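Local coordinates for protein probable glutaminase ybaS (Escherichia coli, PDB 1U60) that catalyses the hydrolysis of L-glutamine to L-glutamate and ammonium, as a member of the glutaminase family that works as a homotetramer, at residues A[119-124]-A[166-171]; A[133-138]-A[185-190]. All coordinates share one frame; numbering follows the deposited sequence.

Contact 1: A[119-124]-A[166-171]; sequences GAIATT and FHNRAI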
loop_
_atom_site.group_PDB
_atom_site.type_symbol
_atom_site.label_atom_id
_atom_site.label_comp_id
_atom_site.label_asym_id
_atom_site.label_seq_id
_atom_site.Cartn_x
_atom_site.Cartn_y
_atom_site.Cartn_z
ATOM N N GLY A 119 -15.551 7.445 -0.201
ATOM C CA GLY A 119 -15.068 7.352 1.156
ATOM C C GLY A 119 -14.856 8.697 1.819
ATOM O O GLY A 119 -15.043 8.838 3.020
ATOM N N ALA A 120 -14.453 9.691 1.046
ATOM C CA ALA A 120 -14.138 10.983 1.585
ATOM C C ALA A 120 -15.420 11.677 1.984
ATOM O O ALA A 120 -15.496 12.302 3.017
ATOM C CB ALA A 120 -13.386 11.813 0.552
ATOM N N ILE A 121 -16.445 11.547 1.156
ATOM C CA ILE A 121 -17.747 12.135 1.481
ATOM C C ILE A 121 -18.322 11.496 2.752
ATOM O O ILE A 121 -18.861 12.192 3.629
ATOM C CB ILE A 121 -18.711 12.017 0.285
ATOM C CG1 ILE A 121 -18.240 12.934 -0.848
ATOM C CG2 ILE A 121 -20.133 12.430 0.686
ATOM C CD1 ILE A 121 -18.840 12.649 -2.223
ATOM N N ALA A 122 -18.137 10.196 2.889
ATOM C CA ALA A 122 -18.530 9.447 4.108
ATOM C C ALA A 122 -17.715 9.875 5.324
ATOM O O ALA A 122 -18.297 10.046 6.430
ATOM C CB ALA A 122 -18.446 7.995 3.892
ATOM N N THR A 123 -16.419 10.144 5.129
ATOM C CA THR A 123 -15.539 10.574 6.230
ATOM C C THR A 123 -15.963 12.015 6.661
ATOM O O THR A 123 -16.052 12.329 7.847
ATOM C CB THR A 123 -14.112 10.509 5.814
ATOM O OG1 THR A 123 -13.781 9.152 5.370
ATOM C CG2 THR A 123 -13.177 10.854 6.984
ATOM N N THR A 124 -16.220 12.903 5.698
ATOM C CA THR A 124 -16.744 14.224 6.007
ATOM C C THR A 124 -18.035 14.129 6.834
ATOM O O THR A 124 -18.208 14.902 7.769
ATOM C CB THR A 124 -16.976 14.991 4.702
ATOM O OG1 THR A 124 -15.729 15.260 4.056
ATOM C CG2 THR A 124 -17.590 16.372 4.937
ATOM N N PHE A 166 -22.572 17.345 -9.556
ATOM C CA PHE A 166 -23.696 16.407 -9.676
ATOM C C PHE A 166 -23.333 14.958 -9.428
ATOM O O PHE A 166 -24.105 14.196 -8.793
ATOM C CB PHE A 166 -24.347 16.561 -11.061
ATOM C CG PHE A 166 -24.634 18.011 -11.420
ATOM C CD1 PHE A 166 -25.488 18.759 -10.637
ATOM C CD2 PHE A 166 -23.988 18.611 -12.512
ATOM C CE1 PHE A 166 -25.723 20.118 -10.904
ATOM C CE2 PHE A 166 -24.209 19.954 -12.795
ATOM C CZ PHE A 166 -25.075 20.717 -11.980
ATOM N N HIS A 167 -22.174 14.524 -9.897
ATOM C CA HIS A 167 -21.819 13.154 -9.693
ATOM C C HIS A 167 -21.511 12.870 -8.197
ATOM O O HIS A 167 -21.866 11.787 -7.686
ATOM C CB HIS A 167 -20.674 12.791 -10.628
ATOM C CG HIS A 167 -20.374 11.343 -10.674
ATOM N ND1 HIS A 167 -20.836 10.504 -11.663
ATOM C CD2 HIS A 167 -19.630 10.584 -9.845
ATOM C CE1 HIS A 167 -20.398 9.279 -11.431
ATOM N NE2 HIS A 167 -19.679 9.295 -10.318
ATOM N N ASN A 168 -20.927 13.827 -7.466
ATOM C CA ASN A 168 -20.752 13.658 -6.021
ATOM C C ASN A 168 -22.088 13.669 -5.255
ATOM O O ASN A 168 -22.212 12.992 -4.222
ATOM C CB ASN A 168 -19.836 14.723 -5.439
ATOM C CG ASN A 168 -18.371 14.457 -5.662
ATOM O OD1 ASN A 168 -17.549 15.393 -5.498
ATOM N ND2 ASN A 168 -18.009 13.272 -6.102
ATOM N N ARG A 169 -23.075 14.403 -5.745
ATOM C CA ARG A 169 -24.446 14.361 -5.173
ATOM C C ARG A 169 -25.001 12.971 -5.280
ATOM O O ARG A 169 -25.610 12.446 -4.309
ATOM C CB ARG A 169 -25.409 15.334 -5.843
ATOM C CG ARG A 169 -25.019 16.813 -5.801
ATOM C CD ARG A 169 -25.962 17.728 -6.522
ATOM N NE ARG A 169 -25.339 19.040 -6.720
ATOM C CZ ARG A 169 -26.001 20.130 -7.114
ATOM N NH1 ARG A 169 -27.329 20.113 -7.308
ATOM N NH2 ARG A 169 -25.345 21.255 -7.300
ATOM N N ALA A 170 -24.787 12.345 -6.442
ATOM C CA ALA A 170 -25.179 10.956 -6.632
ATOM C C ALA A 170 -24.507 10.008 -5.640
ATOM O O ALA A 170 -25.171 9.175 -5.031
ATOM C CB ALA A 170 -24.888 10.499 -8.002
ATOM N N ILE A 171 -23.180 10.124 -5.531
ATOM C CA ILE A 171 -22.425 9.317 -4.597
ATOM C C ILE A 171 -22.909 9.478 -3.148
ATOM O O ILE A 171 -23.042 8.480 -2.417
ATOM C CB ILE A 171 -20.899 9.589 -4.749
ATOM C CG1 ILE A 171 -20.372 9.002 -6.050
ATOM C CG2 ILE A 171 -20.129 8.966 -3.596
ATOM C CD1 ILE A 171 -18.939 9.336 -6.363
#
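Ile121 reaches across from helix 117-126 and sets its terminal methyl CD1 against two residues of helix 166-178. The methyl lies against the root of the Asn168 amide, 3.9 Å from CG and 4.0 Å from CB, and Ile121 CD1 is equally near the backbone O of Asn168 (3.9 Å). From the other residue, Ile171, the branch methyl CG2 comes to 4.1 Å of Ile121 CD1. No hydrogen bond joins the segments, and the nearest CA atoms, those of Ile121 and Ile171, are 8.2 Å from each other. Side chains from both helices fill the gap, meeting at Ile121 CD1. In Ile121, CG1 stands opposite the carbonyl carbon and CD1 continues in an extended line (chi2 163°), which carries the methyl outward. Ile171 has a similar first torsion but presents its shorter branch, CG2. Asn168 CG lies beside its own backbone N and anti to the carbonyl carbon (chi1 -79°), and its side chain crosses that of Ile121 obliquely. Asn168 is predicted to bind the substrate, and its side chain also touches Asn117, another predicted substrate residue, at the start of helix 117-126. The contact is consistent with a second-shell role for Ile121 in this part of the substrate pocket. Around it, Ile121 also packs on Tyr192 of helix 185-195 and on Leu181 of the preceding loop, while Ala120 and Thr123 pack against helix 68-80.

Contact 2: A[133-138]-A[185-190]; sequences EQRWQR and AMEACD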
loop_
_atom_site.group_PDB
_atom_site.type_symbol
_atom_site.label_atom_id
_atom_site.label_comp_id
_atom_site.label_asym_id
_atom_site.label_seq_id
_atom_site.Cartn_x
_atom_site.Cartn_y
_atom_site.Cartn_z
ATOM N N GLU A 133 -22.699 24.119 9.471
ATOM C CA GLU A 133 -21.656 25.136 9.572
ATOM C C GLU A 133 -20.562 24.779 10.569
ATOM O O GLU A 133 -19.414 25.115 10.316
ATOM C CB GLU A 133 -22.225 26.513 9.897
ATOM C CG GLU A 133 -23.173 27.011 8.793
ATOM C CD GLU A 133 -22.524 27.068 7.403
ATOM O OE1 GLU A 133 -21.304 27.420 7.348
ATOM O OE2 GLU A 133 -23.238 26.794 6.386
ATOM N N GLN A 134 -20.912 24.134 11.683
ATOM C CA GLN A 134 -19.908 23.645 12.610
ATOM C C GLN A 134 -19.058 22.571 11.926
ATOM O O GLN A 134 -17.843 22.546 12.129
ATOM C CB GLN A 134 -20.536 23.058 13.857
ATOM C CG GLN A 134 -19.508 22.533 14.833
ATOM C CD GLN A 134 -20.086 22.129 16.174
ATOM O OE1 GLN A 134 -20.987 21.316 16.230
ATOM N NE2 GLN A 134 -19.503 22.630 17.252
ATOM N N ARG A 135 -19.704 21.718 11.135
ATOM C CA ARG A 135 -18.983 20.662 10.415
ATOM C C ARG A 135 -17.890 21.313 9.552
ATOM O O ARG A 135 -16.745 20.892 9.565
ATOM C CB ARG A 135 -19.932 19.822 9.575
ATOM C CG ARG A 135 -19.282 18.598 8.897
ATOM C CD ARG A 135 -20.283 17.731 8.097
ATOM N NE ARG A 135 -21.325 17.272 8.989
ATOM C CZ ARG A 135 -21.185 16.308 9.874
ATOM N NH1 ARG A 135 -20.090 15.543 9.949
ATOM N NH2 ARG A 135 -22.199 16.047 10.664
ATOM N N TRP A 136 -18.248 22.394 8.873
ATOM C CA TRP A 136 -17.321 23.099 7.968
ATOM C C TRP A 136 -16.250 23.767 8.793
ATOM O O TRP A 136 -15.073 23.627 8.512
ATOM C CB TRP A 136 -18.071 24.086 7.038
ATOM C CG TRP A 136 -17.146 25.052 6.364
ATOM C CD1 TRP A 136 -17.165 26.445 6.453
ATOM C CD2 TRP A 136 -15.983 24.719 5.620
ATOM N NE1 TRP A 136 -16.109 26.959 5.737
ATOM C CE2 TRP A 136 -15.363 25.931 5.222
ATOM C CE3 TRP A 136 -15.376 23.499 5.244
ATOM C CZ2 TRP A 136 -14.184 25.954 4.469
ATOM C CZ3 TRP A 136 -14.223 23.536 4.496
ATOM C CH2 TRP A 136 -13.634 24.743 4.119
ATOM N N GLN A 137 -16.656 24.478 9.847
ATOM C CA GLN A 137 -15.703 25.218 10.656
ATOM C C GLN A 137 -14.635 24.282 11.231
ATOM O O GLN A 137 -13.470 24.647 11.233
ATOM C CB GLN A 137 -16.388 26.015 11.790
ATOM C CG GLN A 137 -17.059 27.303 11.302
ATOM C CD GLN A 137 -16.163 28.220 10.454
ATOM O OE1 GLN A 137 -15.069 28.580 10.872
ATOM N NE2 GLN A 137 -16.641 28.614 9.283
ATOM N N ARG A 138 -15.009 23.082 11.677
ATOM C CA ARG A 138 -14.048 22.187 12.317
ATOM C C ARG A 138 -13.059 21.641 11.278
ATOM O O ARG A 138 -11.894 21.531 11.550
ATOM C CB ARG A 138 -14.748 21.077 13.056
ATOM C CG ARG A 138 -15.596 21.538 14.282
ATOM C CD ARG A 138 -16.133 20.377 15.133
ATOM N NE ARG A 138 -15.035 19.682 15.807
ATOM C CZ ARG A 138 -14.683 18.403 15.632
ATOM N NH1 ARG A 138 -15.367 17.572 14.864
ATOM N NH2 ARG A 138 -13.644 17.933 16.320
ATOM N N ALA A 185 -27.397 13.811 3.471
ATOM C CA ALA A 185 -26.612 13.601 2.248
ATOM C C ALA A 185 -26.135 14.931 1.659
ATOM O O ALA A 185 -24.984 15.036 1.245
ATOM C CB ALA A 185 -27.422 12.816 1.224
ATOM N N MET A 186 -27.005 15.938 1.597
ATOM C CA MET A 186 -26.630 17.162 0.913
ATOM C C MET A 186 -25.699 18.007 1.804
ATOM O O MET A 186 -24.810 18.635 1.287
ATOM C CB MET A 186 -27.835 17.928 0.305
ATOM C CG MET A 186 -28.393 17.193 -1.010
ATOM S SD MET A 186 -27.231 16.614 -2.451
ATOM C CE MET A 186 -26.759 14.994 -1.896
ATOM N N GLU A 187 -25.859 17.947 3.134
ATOM C CA GLU A 187 -24.858 18.509 4.053
ATOM C C GLU A 187 -23.468 17.924 3.841
ATOM O O GLU A 187 -22.487 18.665 3.798
ATOM C CB GLU A 187 -25.295 18.265 5.513
ATOM C CG GLU A 187 -24.264 18.608 6.596
ATOM C CD GLU A 187 -24.814 18.484 8.023
ATOM O OE1 GLU A 187 -26.074 18.301 8.152
ATOM O OE2 GLU A 187 -23.994 18.583 9.003
ATOM N N ALA A 188 -23.376 16.602 3.786
ATOM C CA ALA A 188 -22.092 15.963 3.541
ATOM C C ALA A 188 -21.493 16.404 2.211
ATOM O O ALA A 188 -20.294 16.684 2.113
ATOM C CB ALA A 188 -22.210 14.456 3.583
ATOM N N CYS A 189 -22.326 16.480 1.188
ATOM C CA CYS A 189 -21.852 16.811 -0.146
ATOM C C CYS A 189 -21.380 18.263 -0.145
ATOM O O CYS A 189 -20.323 18.586 -0.667
ATOM C CB CYS A 189 -22.937 16.521 -1.185
ATOM S SG CYS A 189 -22.405 16.810 -2.893
ATOM N N ASP A 190 -22.144 19.145 0.475
ATOM C CA ASP A 190 -21.796 20.545 0.536
ATOM C C ASP A 190 -20.428 20.711 1.233
ATOM O O ASP A 190 -19.555 21.368 0.711
ATOM C CB ASP A 190 -22.921 21.271 1.292
ATOM C CG ASP A 190 -22.634 22.729 1.626
ATOM O OD1 ASP A 190 -21.646 23.373 1.152
ATOM O OD2 ASP A 190 -23.402 23.323 2.410
HETATM O O HOH W 1 -24.689 17.972 11.504
#
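Arg135 and Glu187 join helix 132-147 to helix 185-195 through an interhelical salt bridge in the helical part of this glutaminase of the beta-lactamase clan. The backbones are well separated, with 8.9 Å between CA of Arg135 and CA of Ala188, and side chains make the connection. From CB, which points toward the partner helix, the Arg135 chain runs extended through CG to CD, then bends at the CD-CG bond (chi3 -59°); along the way the side chain packs on Val191 of helix 185-195 and on Ala129 and Cys183 of loops. CD lies 3.9 Å from OE2 of Glu187. NE donates to that oxygen at 3.0 Å with an almost straight N-H...O angle of 174°, and CZ follows at 3.7 Å from Glu187 OE2. This oxygen lies practically in the guanidinium plane, at its edge, yet NE meets it on the anti side of the carboxylate and 34° out of that plane. NH1 turns to the backbone instead, bonding to Ile127 O, which together with the NE bond fixes the rotation of the group. Glu187 arrives in an extended chain that crosses the arginine at about a right angle. Beside this pair, Glu133 and Asp190 each form a salt bridge with Arg194, which probably offsets the proximity of their like charges. A water bridges the pair: it donates to Glu187 OE2 at 2.7 Å and accepts from Arg135 NH2 at a long 3.3 Å.

In the fold
From the N terminus, the chain passes through helix 117-126, which supplies the first half of contact 1, and then helix 132-147, which supplies the first half of contact 2. Helix 166-178 comes back to close the loop of contact 1, with 41 residues between its segments; helix 185-195 then closes that of contact 2, after 46. The four segments alternate along the sequence, so the two loops cross. Their centres lie 12 Å apart, and the contacts touch directly: Arg135 NH1 lies 2.9 Å from Thr124 O, probably hydrogen-bonded, while Arg169 packs against Met186 and Cys189. Together the contacts tie helices 117-126 and 132-147 to helices 166-178 and 185-195.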